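Local coordinates for GTPase activator-like protein (Chaetomium thermophilum, PDB 5HIU), which is the helical N-terminal part of TSC2, a tuberous sclerosis complex protein that as a whole probably acts as a GTPase activator, at residues H63-M68 with W82-E87. Sequence-based numbering, arbitrary orientation.
Sequences HAAKDM and WELLIE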
loop_
_atom_site.group_PDB
_atom_site.type_symbol
_atom_site.label_atom_id
_atom_site.label_comp_id
_atom_site.label_asym_id
_atom_site.label_seq_id
_atom_site.Cartn_x
_atom_site.Cartn_y
_atom_site.Cartn_z
ATOM N N HIS A 63 34.537 -17.496 -4.177
ATOM C CA HIS A 63 34.457 -18.942 -4.124
ATOM C C HIS A 63 35.148 -19.479 -2.896
ATOM O O HIS A 63 34.672 -20.422 -2.245
ATOM C CB HIS A 63 35.108 -19.557 -5.342
ATOM C CG HIS A 63 34.525 -19.103 -6.630
ATOM N ND1 HIS A 63 33.219 -18.683 -6.753
ATOM C CD2 HIS A 63 35.067 -19.025 -7.863
ATOM C CE1 HIS A 63 32.988 -18.344 -8.009
ATOM N NE2 HIS A 63 34.092 -18.549 -8.703
ATOM N N ALA A 64 36.288 -18.883 -2.578
ATOM C CA ALA A 64 36.991 -19.267 -1.374
ATOM C C ALA A 64 36.043 -19.281 -0.161
ATOM O O ALA A 64 36.090 -20.205 0.639
ATOM C CB ALA A 64 38.163 -18.327 -1.137
ATOM N N ALA A 65 35.164 -18.277 -0.065
ATOM C CA ALA A 65 34.423 -17.965 1.166
ATOM C C ALA A 65 32.989 -18.436 1.221
ATOM O O ALA A 65 32.469 -18.601 2.313
ATOM C CB ALA A 65 34.441 -16.462 1.395
ATOM N N LYS A 66 32.335 -18.606 0.070
ATOM C CA LYS A 66 30.883 -18.825 0.037
ATOM C C LYS A 66 30.353 -19.954 0.918
ATOM O O LYS A 66 29.228 -19.874 1.420
ATOM C CB LYS A 66 30.373 -18.996 -1.388
ATOM C CG LYS A 66 30.957 -20.164 -2.162
ATOM C CD LYS A 66 30.718 -19.949 -3.650
ATOM C CE LYS A 66 31.427 -20.964 -4.516
ATOM N NZ LYS A 66 30.456 -21.897 -5.140
ATOM N N ASP A 67 31.158 -20.991 1.125
ATOM C CA ASP A 67 30.772 -22.108 2.008
ATOM C C ASP A 67 30.627 -21.703 3.470
ATOM O O ASP A 67 29.838 -22.309 4.190
ATOM C CB ASP A 67 31.772 -23.255 1.899
ATOM C CG ASP A 67 33.126 -22.888 2.437
ATOM O OD1 ASP A 67 33.352 -23.029 3.654
ATOM O OD2 ASP A 67 33.973 -22.439 1.647
ATOM N N MET A 68 31.364 -20.679 3.901
ATOM C CA MET A 68 31.330 -20.216 5.298
ATOM C C MET A 68 29.975 -19.602 5.719
ATOM O O MET A 68 29.706 -19.460 6.910
ATOM C CB MET A 68 32.441 -19.195 5.551
ATOM C CG MET A 68 33.839 -19.727 5.316
ATOM S SD MET A 68 35.140 -18.485 5.433
ATOM C CE MET A 68 35.173 -18.237 7.213
ATOM N N TRP A 82 29.757 -13.213 5.354
ATOM C CA TRP A 82 28.727 -12.345 4.780
ATOM C C TRP A 82 29.258 -10.965 4.518
ATOM O O TRP A 82 28.961 -10.347 3.511
ATOM C CB TRP A 82 27.556 -12.186 5.728
ATOM C CG TRP A 82 26.563 -13.228 5.659
ATOM C CD1 TRP A 82 26.215 -14.074 6.652
ATOM C CD2 TRP A 82 25.734 -13.531 4.561
ATOM N NE1 TRP A 82 25.216 -14.905 6.243
ATOM C CE2 TRP A 82 24.902 -14.595 4.950
ATOM C CE3 TRP A 82 25.620 -13.026 3.269
ATOM C CZ2 TRP A 82 23.960 -15.158 4.098
ATOM C CZ3 TRP A 82 24.685 -13.589 2.420
ATOM C CH2 TRP A 82 23.869 -14.645 2.841
ATOM N N GLU A 83 30.036 -10.476 5.455
ATOM C CA GLU A 83 30.597 -9.148 5.337
ATOM C C GLU A 83 31.603 -9.052 4.218
ATOM O O GLU A 83 31.756 -7.997 3.596
ATOM C CB GLU A 83 31.216 -8.747 6.651
ATOM C CG GLU A 83 30.158 -8.693 7.725
ATOM C CD GLU A 83 30.701 -8.283 9.049
ATOM O OE1 GLU A 83 31.742 -8.853 9.474
ATOM O OE2 GLU A 83 30.041 -7.402 9.646
ATOM N N LEU A 84 32.278 -10.163 3.957
ATOM C CA LEU A 84 33.253 -10.215 2.904
ATOM C C LEU A 84 32.521 -10.303 1.578
ATOM O O LEU A 84 32.954 -9.698 0.595
ATOM C CB LEU A 84 34.179 -11.407 3.106
ATOM C CG LEU A 84 35.027 -11.853 1.916
ATOM C CD1 LEU A 84 36.110 -10.826 1.623
ATOM C CD2 LEU A 84 35.628 -13.216 2.209
ATOM N N LEU A 85 31.424 -11.068 1.554
ATOM C CA LEU A 85 30.642 -11.265 0.327
ATOM C C LEU A 85 29.934 -9.963 -0.069
ATOM O O LEU A 85 29.850 -9.606 -1.243
ATOM C CB LEU A 85 29.633 -12.407 0.498
ATOM C CG LEU A 85 30.173 -13.837 0.666
ATOM C CD1 LEU A 85 29.020 -14.829 0.773
ATOM C CD2 LEU A 85 31.096 -14.270 -0.470
ATOM N N ILE A 86 29.450 -9.260 0.934
ATOM C CA ILE A 86 28.792 -7.983 0.752
ATOM C C ILE A 86 29.726 -6.992 0.080
ATOM O O ILE A 86 29.324 -6.275 -0.846
ATOM C CB ILE A 86 28.307 -7.454 2.116
ATOM C CG1 ILE A 86 26.986 -8.118 2.451
ATOM C CG2 ILE A 86 28.134 -5.950 2.110
ATOM C CD1 ILE A 86 26.684 -8.131 3.912
ATOM N N GLU A 87 30.972 -6.953 0.532
ATOM C CA GLU A 87 31.946 -6.075 -0.104
ATOM C C GLU A 87 32.247 -6.541 -1.510
ATOM O O GLU A 87 32.454 -5.713 -2.380
ATOM C CB GLU A 87 33.237 -5.948 0.715
ATOM C CG GLU A 87 33.079 -5.139 1.991
ATOM C CD GLU A 87 32.439 -3.782 1.748
ATOM O OE1 GLU A 87 33.120 -2.906 1.181
ATOM O OE2 GLU A 87 31.252 -3.589 2.117
#
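The carbonyl oxygen of A65 takes two hydrogen bonds, one from the backbone N of M68 at 2.8 Å from A65 O and the other from the hydroxyl of S81, the residue just before 82-87. The first is an i to i+3 (3-10-type) bond within 63-68, while the second ties this part of the chain to helix 75-89. Across the segments themselves the contact is entirely apolar. The methyl of A65 points at the facing helix and meets two leucine branches: A65 CB lies 3.6 Å from L84 CD2 and 4.4 Å from L85 CD2, and the two approach it from directions roughly at right angles. L84 reaches this place with CG anti to its backbone N (chi1 164°); its side chain also touches L31 of helix 22-33. The other branch of L85 passes the main chain of K66, with L85 CD1 4.5 Å from K66 CA, and I69 packs on the same leucine. The nearest CA pair is K66 and L85, 7.6 Å apart. The short methyl of A65 is consistent with a near approach, and the longer, branched leucines reach across to it. K66 itself turns its amine away, toward a long, weak ion pair with E101. Helices 59-65 and 75-89 thus pair within an all-helical, solenoid-like array; hydrophobic burial joins their faces, and the two bonds to A65 O satisfy a main-chain polar atom beside the apolar patch.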